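Local coordinates for uncharacterized protein MJ0327 (PDB 2QTD), which is of unknown function but may bind an iron-molybdenum cofactor or a related metal cluster, at residues 70-81 with 94-105. Numbering follows the deposited sequence. Where two conformers were deposited one is given.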
loop_
_atom_site.group_PDB
_atom_site.type_symbol
_atom_site.label_atom_id
_atom_site.label_comp_id
_atom_site.label_asym_id
_atom_site.label_seq_id
_atom_site.Cartn_x
_atom_site.Cartn_y
_atom_site.Cartn_z
ATOM N N TYR A 70 -3.617 -11.522 -2.153
ATOM C CA TYR A 70 -2.270 -11.915 -1.754
ATOM C C TYR A 70 -1.590 -12.782 -2.824
ATOM O O TYR A 70 -0.459 -12.503 -3.205
ATOM C CB TYR A 70 -2.250 -12.637 -0.403
ATOM C CG TYR A 70 -0.828 -12.837 0.083
ATOM C CD1 TYR A 70 -0.137 -11.812 0.724
ATOM C CD2 TYR A 70 -0.176 -14.062 -0.110
ATOM C CE1 TYR A 70 1.172 -11.995 1.156
ATOM C CE2 TYR A 70 1.138 -14.250 0.314
ATOM C CZ TYR A 70 1.801 -13.207 0.940
ATOM O OH TYR A 70 3.084 -13.392 1.371
ATOM N N LYS A 71 -2.284 -13.809 -3.300
ATOM C CA LYS A 71 -1.766 -14.666 -4.383
ATOM C C LYS A 71 -1.356 -13.855 -5.620
ATOM O O LYS A 71 -0.220 -13.983 -6.098
ATOM C CB LYS A 71 -2.782 -15.754 -4.747
ATOM C CG LYS A 71 -2.232 -16.830 -5.663
ATOM N N LYS A 72 -2.256 -12.983 -6.079
ATOM C CA LYS A 72 -2.042 -12.130 -7.264
ATOM C C LYS A 72 -0.847 -11.166 -7.115
ATOM O O LYS A 72 0.088 -11.179 -7.903
ATOM C CB LYS A 72 -3.346 -11.363 -7.566
ATOM C CG LYS A 72 -3.245 -10.208 -8.557
ATOM C CD LYS A 72 -4.620 -9.767 -9.063
ATOM C CE LYS A 72 -4.517 -8.420 -9.784
ATOM N NZ LYS A 72 -5.670 -8.121 -10.678
ATOM N N PHE A 73 -0.858 -10.349 -6.075
ATOM C CA PHE A 73 0.163 -9.306 -5.909
ATOM C C PHE A 73 1.504 -9.807 -5.376
ATOM O O PHE A 73 2.534 -9.251 -5.748
ATOM C CB PHE A 73 -0.381 -8.146 -5.041
ATOM C CG PHE A 73 -1.472 -7.321 -5.710
ATOM C CD1 PHE A 73 -1.146 -6.261 -6.539
ATOM C CD2 PHE A 73 -2.824 -7.600 -5.506
ATOM C CE1 PHE A 73 -2.135 -5.503 -7.154
ATOM C CE2 PHE A 73 -3.810 -6.853 -6.114
ATOM C CZ PHE A 73 -3.469 -5.804 -6.953
ATOM N N SER A 74 1.527 -10.859 -4.531
ATOM C CA SER A 74 2.797 -11.315 -3.937
ATOM C C SER A 74 3.807 -11.918 -4.928
ATOM O O SER A 74 4.984 -12.038 -4.593
ATOM C CB SER A 74 2.587 -12.257 -2.724
ATOM O OG SER A 74 1.995 -13.480 -3.109
ATOM N N LYS A 75 3.349 -12.268 -6.138
ATOM C CA LYS A 75 4.214 -12.693 -7.243
ATOM C C LYS A 75 5.313 -11.684 -7.583
ATOM O O LYS A 75 6.444 -12.057 -7.924
ATOM C CB LYS A 75 3.375 -12.913 -8.523
ATOM C CG LYS A 75 2.470 -14.134 -8.496
ATOM C CD LYS A 75 1.763 -14.376 -9.836
ATOM C CE LYS A 75 0.717 -15.490 -9.705
ATOM N NZ LYS A 75 0.375 -16.122 -11.000
ATOM N N LYS A 76 4.926 -10.412 -7.546
ATOM C CA LYS A 76 5.748 -9.292 -7.964
ATOM C C LYS A 76 6.079 -8.307 -6.840
ATOM O O LYS A 76 7.171 -7.738 -6.858
ATOM C CB LYS A 76 4.979 -8.533 -9.058
ATOM C CG LYS A 76 5.845 -7.765 -10.051
ATOM C CD LYS A 76 5.879 -8.457 -11.398
ATOM N N ILE A 77 5.157 -8.151 -5.873
ATOM C CA ILE A 77 5.078 -7.005 -4.915
ATOM C C ILE A 77 5.278 -7.571 -3.496
ATOM O O ILE A 77 4.819 -8.664 -3.176
ATOM C CB ILE A 77 3.685 -6.264 -5.053
ATOM C CG1 ILE A 77 3.466 -5.785 -6.497
ATOM C CG2 ILE A 77 3.464 -5.045 -4.104
ATOM C CD1 ILE A 77 2.190 -5.020 -6.693
ATOM N N GLU A 78 6.008 -6.833 -2.681
ATOM C CA GLU A 78 6.120 -7.107 -1.254
ATOM C C GLU A 78 4.998 -6.404 -0.532
ATOM O O GLU A 78 4.738 -5.252 -0.804
ATOM C CB GLU A 78 7.454 -6.597 -0.770
ATOM C CG GLU A 78 8.601 -7.306 -1.490
ATOM C CD GLU A 78 9.927 -6.779 -1.081
ATOM O OE1 GLU A 78 10.089 -5.529 -1.122
ATOM O OE2 GLU A 78 10.794 -7.614 -0.715
ATOM N N ILE A 79 4.339 -7.101 0.398
ATOM C CA ILE A 79 3.118 -6.647 1.062
ATOM C C ILE A 79 3.446 -6.514 2.538
ATOM O O ILE A 79 3.871 -7.486 3.177
ATOM C CB ILE A 79 1.916 -7.597 0.827
ATOM C CG1 ILE A 79 1.722 -7.805 -0.698
ATOM C CG2 ILE A 79 0.682 -7.028 1.464
ATOM C CD1 ILE A 79 0.649 -8.753 -1.053
ATOM N N TYR A 80 3.262 -5.308 3.065
ATOM C CA TYR A 80 3.678 -4.978 4.439
ATOM C C TYR A 80 2.459 -4.680 5.282
ATOM O O TYR A 80 1.456 -4.141 4.793
ATOM C CB TYR A 80 4.595 -3.775 4.456
ATOM C CG TYR A 80 5.931 -4.047 3.855
ATOM C CD1 TYR A 80 6.934 -4.622 4.603
ATOM C CD2 TYR A 80 6.133 -3.861 2.494
ATOM C CE1 TYR A 80 8.164 -4.902 4.036
ATOM C CE2 TYR A 80 7.360 -4.174 1.914
ATOM C CZ TYR A 80 8.352 -4.692 2.687
ATOM O OH TYR A 80 9.588 -4.988 2.133
ATOM N N HIS A 81 2.531 -5.020 6.562
ATOM C CA HIS A 81 1.413 -4.846 7.477
ATOM C C HIS A 81 1.474 -3.488 8.175
ATOM O O HIS A 81 2.478 -3.135 8.812
ATOM C CB HIS A 81 1.429 -5.947 8.534
ATOM C CG HIS A 81 0.185 -5.955 9.368
ATOM N ND1 HIS A 81 0.174 -5.530 10.680
ATOM C CD2 HIS A 81 -1.081 -6.304 9.069
ATOM C CE1 HIS A 81 -1.060 -5.621 11.152
ATOM N NE2 HIS A 81 -1.840 -6.082 10.192
ATOM N N PHE A 94 7.766 2.517 7.266
ATOM C CA PHE A 94 8.145 1.819 6.028
ATOM C C PHE A 94 9.573 2.198 5.615
ATOM O O PHE A 94 10.439 1.356 5.429
ATOM C CB PHE A 94 7.141 2.101 4.898
ATOM C CG PHE A 94 7.519 1.484 3.592
ATOM C CD1 PHE A 94 7.251 0.158 3.338
ATOM C CD2 PHE A 94 8.254 2.201 2.657
ATOM C CE1 PHE A 94 7.643 -0.437 2.145
ATOM C CE2 PHE A 94 8.667 1.603 1.470
ATOM C CZ PHE A 94 8.323 0.280 1.214
ATOM N N ILE A 95 9.788 3.494 5.520
ATOM C CA ILE A 95 11.108 4.048 5.123
ATOM C C ILE A 95 12.194 3.619 6.079
ATOM O O ILE A 95 13.278 3.233 5.636
ATOM C CB ILE A 95 11.061 5.575 5.007
ATOM C CG1 ILE A 95 10.197 5.959 3.818
ATOM C CG2 ILE A 95 12.488 6.161 4.851
ATOM C CD1 ILE A 95 9.887 7.451 3.653
ATOM N N GLU A 96 11.873 3.589 7.372
ATOM C CA GLU A 96 12.802 3.155 8.427
ATOM C C GLU A 96 13.118 1.645 8.449
ATOM O O GLU A 96 14.029 1.210 9.187
ATOM C CB GLU A 96 12.254 3.588 9.801
ATOM C CG GLU A 96 12.315 5.103 10.028
ATOM C CD GLU A 96 11.486 5.608 11.218
ATOM O OE1 GLU A 96 10.699 4.845 11.824
ATOM O OE2 GLU A 96 11.639 6.801 11.561
ATOM N N GLY A 97 12.371 0.853 7.679
ATOM C CA GLY A 97 12.559 -0.567 7.628
ATOM C C GLY A 97 11.897 -1.327 8.761
ATOM O O GLY A 97 12.250 -2.489 8.985
ATOM N N GLU A 98 10.884 -0.713 9.401
ATOM C CA GLU A 98 10.246 -1.195 10.635
ATOM C C GLU A 98 8.873 -1.881 10.535
ATOM O O GLU A 98 8.359 -2.358 11.548
ATOM C CB GLU A 98 10.190 -0.043 11.648
ATOM C CG GLU A 98 11.589 0.457 11.980
ATOM C CD GLU A 98 11.673 1.414 13.139
ATOM O OE1 GLU A 98 10.648 1.664 13.808
ATOM O OE2 GLU A 98 12.796 1.919 13.373
ATOM N N LEU A 99 8.320 -2.007 9.331
ATOM C CA LEU A 99 7.089 -2.788 9.042
ATOM C C LEU A 99 7.422 -4.216 8.670
ATOM O O LEU A 99 8.436 -4.525 7.948
ATOM C CB LEU A 99 6.240 -2.151 7.911
ATOM C CG LEU A 99 5.637 -0.770 8.165
ATOM C CD1 LEU A 99 4.739 -0.341 6.959
ATOM C CD2 LEU A 99 4.850 -0.642 9.511
ATOM N N SER A 100 6.554 -5.081 9.157
ATOM C CA SER A 100 6.637 -6.520 8.901
ATOM C C SER A 100 6.024 -6.883 7.563
ATOM O O SER A 100 5.027 -6.267 7.128
ATOM C CB SER A 100 5.915 -7.252 9.994
ATOM O OG SER A 100 6.593 -7.024 11.166
ATOM N N LYS A 101 6.640 -7.854 6.896
ATOM C CA LYS A 101 6.218 -8.340 5.587
ATOM C C LYS A 101 5.212 -9.465 5.794
ATOM O O LYS A 101 5.458 -10.417 6.561
ATOM C CB LYS A 101 7.473 -8.795 4.800
ATOM C CG LYS A 101 7.257 -9.148 3.335
ATOM C CD LYS A 101 8.606 -9.472 2.660
ATOM C CE LYS A 101 8.427 -9.714 1.175
ATOM N NZ LYS A 101 9.771 -9.899 0.498
ATOM N N ILE A 102 4.064 -9.355 5.137
ATOM C CA ILE A 102 3.016 -10.356 5.275
ATOM C C ILE A 102 3.444 -11.620 4.551
ATOM O O ILE A 102 3.839 -11.578 3.399
ATOM C CB ILE A 102 1.664 -9.822 4.756
ATOM C CG1 ILE A 102 1.170 -8.651 5.620
ATOM C CG2 ILE A 102 0.620 -11.010 4.684
ATOM C CD1 ILE A 102 -0.087 -7.893 5.104
ATOM N N SER A 103 3.418 -12.767 5.248
ATOM C CA SER A 103 3.732 -14.079 4.638
ATOM C C SER A 103 2.491 -14.942 4.331
ATOM O O SER A 103 2.557 -15.823 3.472
ATOM C CB SER A 103 4.652 -14.887 5.534
ATOM O OG SER A 103 4.193 -14.751 6.834
ATOM N N ASN A 104 1.423 -14.745 5.085
ATOM C CA ASN A 104 0.144 -15.382 4.817
ATOM C C ASN A 104 -0.874 -14.395 5.279
ATOM O O ASN A 104 -0.696 -13.786 6.330
ATOM C CB ASN A 104 -0.068 -16.687 5.608
ATOM C CG ASN A 104 0.802 -17.817 5.116
ATOM O OD1 ASN A 104 1.773 -18.190 5.769
ATOM N ND2 ASN A 104 0.496 -18.322 3.930
ATOM N N PRO A 105 -1.969 -14.255 4.527
ATOM C CA PRO A 105 -2.989 -13.331 4.971
ATOM C C PRO A 105 -3.795 -13.881 6.156
ATOM O O PRO A 105 -4.552 -13.125 6.761
ATOM C CB PRO A 105 -3.851 -13.159 3.723
ATOM C CG PRO A 105 -3.682 -14.377 2.962
ATOM C CD PRO A 105 -2.344 -14.936 3.273
ATOM O OXT PRO A 105 -3.678 -15.052 6.568
HETATM O O HOH W 1 4.971 -9.986 1.163
HETATM O O HOH W 2 4.136 -4.272 10.477
#
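F94 presents its edge to the face of the Y80 ring in a T-shaped pair, with planes at 84° and F94 CE1 3.8 Å from Y80 CE2. A Schellman motif with G97 at positive phi closes the last helical turn, and the chain turns back beside strand 78-81. L99 lays CD2 3.5 Å from H81 O, while water 2 links that carbonyl to S100 N. S100 O receives H81 N at 2.8 Å, almost straight (166° at the hydrogen). K101, fully extended from a CG anti to the backbone N, crosses E78 at a slant and brings NZ to E78 OE2 at 2.8 Å, a salt bridge on the anti side of the carboxylate, somewhat out of its plane. I102 N returns a bond to I79 O (2.7 Å), and its side chain spreads two ways: CD1 toward CG2 of I79, and CG2 to CE1 of Y70. Y70 OH donates to I102 O at 2.8 Å, tilted 35° from the carbonyl plane; the oxygen sits at the ring edge, near its plane, and P105 CD lies over one face. With Y70 cut back to an alanine, I102 O would probably be left to water 1 and a gap would open beside I102 CG2 and P105. The I79-I102 and S100-H81 bonds flank Y80-K101 as a non-hydrogen-bonded antiparallel pair: the C-terminal tail adds a single beta bridge to the edge strand of a ribonuclease H-like mixed sheet.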